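Long-range contact in 6-aminohexanoate-cyclic-dimer hydrolase (Arthrobacter sp., PDB 3A2Q), which hydrolyses the cyclic dimer of 6-aminohexanoate, a by-product of nylon-6 manufacture, to the linear dimer: residues Phe271-Ala281 with Ile385-Thr393. The protein carries 1 engineered substitution. Residues are numbered along the deposited sequence; the frame is centred on the assembly and turned at random.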
ATOM      1  N   PHE A 271      -2.200  20.930  12.037  1.00 23.40           N
ATOM      2  CA  PHE A 271      -1.400  20.142  12.970  1.00 25.99           C
ATOM      3  C   PHE A 271       0.058  20.328  12.571  1.00 25.42           C
ATOM      4  O   PHE A 271       0.348  20.652  11.424  1.00 27.88           O
ATOM      5  CB  PHE A 271      -1.802  18.653  12.982  1.00 25.63           C
ATOM      6  CG  PHE A 271      -1.588  17.940  11.676  1.00 27.46           C
ATOM      7  CD1 PHE A 271      -0.305  17.634  11.230  1.00 26.77           C
ATOM      8  CD2 PHE A 271      -2.678  17.579  10.889  1.00 28.31           C
ATOM      9  CE1 PHE A 271      -0.109  16.984  10.015  1.00 31.94           C
ATOM     10  CE2 PHE A 271      -2.497  16.930   9.677  1.00 28.69           C
ATOM     11  CZ  PHE A 271      -1.207  16.632   9.236  1.00 31.18           C
ATOM     12  N   ALA A 272       0.971  20.147  13.519  1.00 27.19           N
ATOM     13  CA  ALA A 272       2.386  20.334  13.231  1.00 26.80           C
ATOM     14  C   ALA A 272       3.045  19.065  12.715  1.00 26.01           C
ATOM     15  O   ALA A 272       2.896  17.989  13.297  1.00 28.51           O
ATOM     16  CB  ALA A 272       3.113  20.830  14.483  1.00 27.50           C
ATOM     17  N   LEU A 273       3.772  19.190  11.614  1.00 23.69           N
ATOM     18  CA  LEU A 273       4.462  18.040  11.064  1.00 24.38           C
ATOM     19  C   LEU A 273       5.542  17.630  12.066  1.00 27.25           C
ATOM     20  O   LEU A 273       6.307  18.473  12.546  1.00 26.47           O
ATOM     21  CB  LEU A 273       5.111  18.397   9.722  1.00 24.20           C
ATOM     22  CG  LEU A 273       6.013  17.325   9.102  1.00 23.70           C
ATOM     23  CD1 LEU A 273       5.185  16.090   8.767  1.00 22.55           C
ATOM     24  CD2 LEU A 273       6.676  17.880   7.850  1.00 24.18           C
ATOM     25  N   ASP A 274       5.587  16.343  12.393  1.00 24.88           N
ATOM     26  CA  ASP A 274       6.588  15.822  13.317  1.00 25.14           C
ATOM     27  C   ASP A 274       7.986  16.189  12.810  1.00 25.31           C
ATOM     28  O   ASP A 274       8.328  15.904  11.666  1.00 24.73           O
ATOM     29  CB  ASP A 274       6.480  14.303  13.414  1.00 23.81           C
ATOM     30  CG  ASP A 274       7.562  13.701  14.287  1.00 28.88           C
ATOM     31  OD1 ASP A 274       7.458  13.807  15.524  1.00 28.74           O
ATOM     32  OD2 ASP A 274       8.527  13.133  13.738  1.00 34.85           O
ATOM     33  N   PRO A 275       8.814  16.809  13.666  1.00 26.98           N
ATOM     34  CA  PRO A 275      10.178  17.218  13.307  1.00 27.67           C
ATOM     35  C   PRO A 275      11.062  16.119  12.721  1.00 25.35           C
ATOM     36  O   PRO A 275      11.852  16.375  11.807  1.00 27.68           O
ATOM     37  CB  PRO A 275      10.745  17.757  14.623  1.00 29.68           C
ATOM     38  CG  PRO A 275       9.516  18.213  15.371  1.00 32.47           C
ATOM     39  CD  PRO A 275       8.520  17.131  15.075  1.00 28.92           C
ATOM     40  N   GLU A 276      10.946  14.905  13.249  1.00 25.93           N
ATOM     41  CA  GLU A 276      11.767  13.806  12.757  1.00 22.32           C
ATOM     42  C   GLU A 276      11.321  13.373  11.372  1.00 24.81           C
ATOM     43  O   GLU A 276      12.146  13.003  10.547  1.00 25.01           O
ATOM     44  CB  GLU A 276      11.742  12.624  13.733  1.00 24.97           C
ATOM     45  CG  GLU A 276      12.190  13.023  15.145  1.00 24.18           C
ATOM     46  CD  GLU A 276      12.573  11.845  16.020  1.00 28.97           C
ATOM     47  OE1 GLU A 276      12.032  10.739  15.819  1.00 28.07           O
ATOM     48  OE2 GLU A 276      13.414  12.038  16.926  1.00 31.61           O
ATOM     49  N   CYS A 277      10.016  13.416  11.116  1.00 25.39           N
ATOM     50  CA  CYS A 277       9.509  13.068   9.793  1.00 26.47           C
ATOM     51  C   CYS A 277      10.004  14.123   8.801  1.00 25.21           C
ATOM     52  O   CYS A 277      10.453  13.797   7.703  1.00 26.95           O
ATOM     53  CB  CYS A 277       7.979  13.045   9.790  1.00 26.42           C
ATOM     54  SG  CYS A 277       7.294  11.635  10.662  1.00 27.61           S
ATOM     55  N   ALA A 278       9.925  15.389   9.201  1.00 24.45           N
ATOM     56  CA  ALA A 278      10.363  16.480   8.344  1.00 24.23           C
ATOM     57  C   ALA A 278      11.859  16.395   8.051  1.00 27.47           C
ATOM     58  O   ALA A 278      12.287  16.622   6.920  1.00 26.22           O
ATOM     59  CB  ALA A 278      10.035  17.819   8.988  1.00 27.43           C
ATOM     60  N   ALA A 279      12.648  16.051   9.065  1.00 25.09           N
ATOM     61  CA  ALA A 279      14.096  15.963   8.903  1.00 28.29           C
ATOM     62  C   ALA A 279      14.520  14.853   7.941  1.00 25.84           C
ATOM     63  O   ALA A 279      15.528  14.979   7.253  1.00 26.82           O
ATOM     64  CB  ALA A 279      14.762  15.766  10.265  1.00 25.08           C
ATOM     65  N   ALA A 280      13.754  13.765   7.901  1.00 25.54           N
ATOM     66  CA  ALA A 280      14.060  12.647   7.014  1.00 24.71           C
ATOM     67  C   ALA A 280      13.884  13.104   5.576  1.00 24.25           C
ATOM     68  O   ALA A 280      14.711  12.818   4.714  1.00 27.12           O
ATOM     69  CB  ALA A 280      13.130  11.466   7.306  1.00 25.07           C
ATOM     70  N   ALA A 281      12.794  13.818   5.319  1.00 25.40           N
ATOM     71  CA  ALA A 281      12.523  14.323   3.977  1.00 24.68           C
ATOM     72  C   ALA A 281      13.587  15.355   3.600  1.00 24.82           C
ATOM     73  O   ALA A 281      14.086  15.371   2.472  1.00 26.04           O
ATOM     74  CB  ALA A 281      11.139  14.951   3.928  1.00 22.13           C
ATOM     75  N   ILE A 385       9.114  15.989  -2.922  1.00 23.75           N
ATOM     76  CA  ILE A 385       9.682  15.162  -1.868  1.00 24.70           C
ATOM     77  C   ILE A 385       9.002  15.610  -0.579  1.00 23.14           C
ATOM     78  O   ILE A 385       8.964  16.802  -0.273  1.00 23.64           O
ATOM     79  CB  ILE A 385      11.208  15.394  -1.689  1.00 29.85           C
ATOM     80  CG1 ILE A 385      11.919  15.360  -3.039  1.00 38.91           C
ATOM     81  CG2 ILE A 385      11.786  14.328  -0.762  1.00 32.16           C
ATOM     82  CD1 ILE A 385      11.747  14.074  -3.794  1.00 42.51           C
ATOM     83  N   LEU A 386       8.451  14.660   0.168  1.00 23.93           N
ATOM     84  CA  LEU A 386       7.799  14.987   1.425  1.00 23.96           C
ATOM     85  C   LEU A 386       7.729  13.734   2.285  1.00 23.57           C
ATOM     86  O   LEU A 386       7.856  12.621   1.776  1.00 21.94           O
ATOM     87  CB  LEU A 386       6.386  15.528   1.178  1.00 24.84           C
ATOM     88  CG  LEU A 386       5.304  14.557   0.680  1.00 26.25           C
ATOM     89  CD1 LEU A 386       3.955  15.258   0.727  1.00 25.58           C
ATOM     90  CD2 LEU A 386       5.612  14.082  -0.732  1.00 20.82           C
ATOM     91  N   PRO A 387       7.555  13.898   3.609  1.00 21.29           N
ATOM     92  CA  PRO A 387       7.475  12.720   4.482  1.00 21.83           C
ATOM     93  C   PRO A 387       6.282  11.871   4.060  1.00 19.93           C
ATOM     94  O   PRO A 387       5.293  12.408   3.570  1.00 23.05           O
ATOM     95  CB  PRO A 387       7.276  13.328   5.874  1.00 23.30           C
ATOM     96  CG  PRO A 387       7.889  14.694   5.755  1.00 24.55           C
ATOM     97  CD  PRO A 387       7.479  15.148   4.381  1.00 22.87           C
ATOM     98  N   THR A 388       6.361  10.555   4.232  1.00 19.69           N
ATOM     99  CA  THR A 388       5.230   9.715   3.861  1.00 21.28           C
ATOM    100  C   THR A 388       4.130   9.914   4.905  1.00 24.18           C
ATOM    101  O   THR A 388       2.966  10.097   4.552  1.00 21.38           O
ATOM    102  CB  THR A 388       5.620   8.230   3.791  1.00 23.27           C
ATOM    103  OG1 THR A 388       6.700   8.069   2.869  1.00 23.45           O
ATOM    104  CG2 THR A 388       4.437   7.388   3.304  1.00 20.14           C
ATOM    105  N   VAL A 389       4.501   9.877   6.185  1.00 23.60           N
ATOM    106  CA  VAL A 389       3.531  10.092   7.263  1.00 23.45           C
ATOM    107  C   VAL A 389       3.928  11.354   8.028  1.00 25.86           C
ATOM    108  O   VAL A 389       5.069  11.814   7.922  1.00 28.00           O
ATOM    109  CB  VAL A 389       3.443   8.879   8.220  1.00 24.80           C
ATOM    110  CG1 VAL A 389       3.014   7.648   7.440  1.00 26.99           C
ATOM    111  CG2 VAL A 389       4.777   8.644   8.913  1.00 28.60           C
ATOM    112  N   THR A 390       3.002  11.915   8.803  1.00 25.03           N
ATOM    113  CA  THR A 390       3.283  13.166   9.508  1.00 22.66           C
ATOM    114  C   THR A 390       3.463  13.089  11.018  1.00 21.84           C
ATOM    115  O   THR A 390       3.640  14.121  11.671  1.00 23.35           O
ATOM    116  CB  THR A 390       2.178  14.195   9.238  1.00 23.44           C
ATOM    117  OG1 THR A 390       1.014  13.858  10.007  1.00 26.41           O
ATOM    118  CG2 THR A 390       1.807  14.199   7.761  1.00 22.03           C
ATOM    119  N   ARG A 391       3.430  11.878  11.563  1.00 22.07           N
ATOM    120  CA  ARG A 391       3.570  11.675  13.001  1.00 22.99           C
ATOM    121  C   ARG A 391       4.375  10.430  13.331  1.00 26.24           C
ATOM    122  O   ARG A 391       4.663   9.607  12.462  1.00 23.00           O
ATOM    123  CB  ARG A 391       2.190  11.517  13.632  1.00 23.86           C
ATOM    124  CG  ARG A 391       1.394  10.373  13.012  1.00 20.97           C
ATOM    125  CD  ARG A 391       0.230   9.941  13.891  1.00 24.36           C
ATOM    126  NE  ARG A 391       0.693   9.381  15.158  1.00 26.11           N
ATOM    127  CZ  ARG A 391      -0.112   9.056  16.164  1.00 35.57           C
ATOM    128  NH1 ARG A 391      -1.423   9.235  16.049  1.00 25.15           N
ATOM    129  NH2 ARG A 391       0.392   8.555  17.285  1.00 35.47           N
ATOM    130  N   GLN A 392       4.720  10.296  14.607  1.00 28.06           N
ATOM    131  CA  GLN A 392       5.447   9.134  15.092  1.00 25.34           C
ATOM    132  C   GLN A 392       4.460   7.973  14.990  1.00 26.41           C
ATOM    133  O   GLN A 392       3.251   8.188  14.954  1.00 28.63           O
ATOM    134  CB  GLN A 392       5.860   9.347  16.551  1.00 28.19           C
ATOM    135  CG  GLN A 392       6.895  10.456  16.764  1.00 24.86           C
ATOM    136  CD  GLN A 392       8.302  10.024  16.374  1.00 30.82           C
ATOM    137  OE1 GLN A 392       8.759   8.951  16.765  1.00 31.60           O
ATOM    138  NE2 GLN A 392       8.997  10.864  15.616  1.00 29.37           N
ATOM    139  N   THR A 393       4.965   6.747  14.944  1.00 25.16           N
ATOM    140  CA  THR A 393       4.089   5.587  14.823  1.00 24.61           C
ATOM    141  C   THR A 393       3.276   5.340  16.095  1.00 27.31           C
ATOM    142  O   THR A 393       3.820   5.297  17.197  1.00 26.09           O
ATOM    143  CB  THR A 393       4.915   4.348  14.451  1.00 27.40           C
ATOM    144  OG1 THR A 393       5.501   4.563  13.161  1.00 27.14           O
ATOM    145  CG2 THR A 393       4.043   3.094  14.411  1.00 26.59           C
TER
HETATM  146  O   HOH W   1       2.947  15.180  14.810  1.00 56.54           O
HETATM  147  O   HOH W   2      11.137   9.319  18.610  1.00 43.28           O
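Gln392 meets the first turn of helix 275-290 through Asp274, the N-cap residue. Asp274 can be followed from CB outward. Its CB sits 3.3 Å from Thr390 O, the same oxygen that accepts from Asp274 N in a straight backbone bond (3.0 Å, 164°). CG lies anti to the backbone N (chi1 176°), which turns the carboxylate back over the helix start and toward Gln392. OD1 receives a weak bond from Gln392 NE2. OD2 takes two firmer ones, from Cys277 N and Gln392 NE2, and the donors arrive from opposite faces of the carboxylate; Glu276 N adds a weak third. Bent at chi2, Gln392 also donates from NE2 to Glu276 OE1 (3.0 Å), from above that carboxylate's plane, while Glu276 OE2 bonds to Ser444. With alanine at Gln392, Asp274 and Glu276 would probably lose the NH2 donor shared between their carboxylates.

Away from this polar end, along the helix, the packing turns apolar. Pro387, closing strand 383-387, lays CG 3.3 Å from Cys277 O and 3.7 Å from Ala281 CB, with Leu273 CD2 at the same CG. Leu273 CD1 reaches Thr390 CB at 3.6 Å; on the same threonine OG1 bonds to Gln420 O and lies 3.3 Å from Phe271 CE1. The helix, in the beta-alpha-beta crossover between parallel strands 259-262 and 294-297, packs nearly antiparallel (155°) to the neighbouring strand 383-387. One neutral amide thus gives its NH2 to two acidic side chains, likely easing their mutual repulsion, while Asp274 caps Cys277 N and, more weakly, Glu276 N.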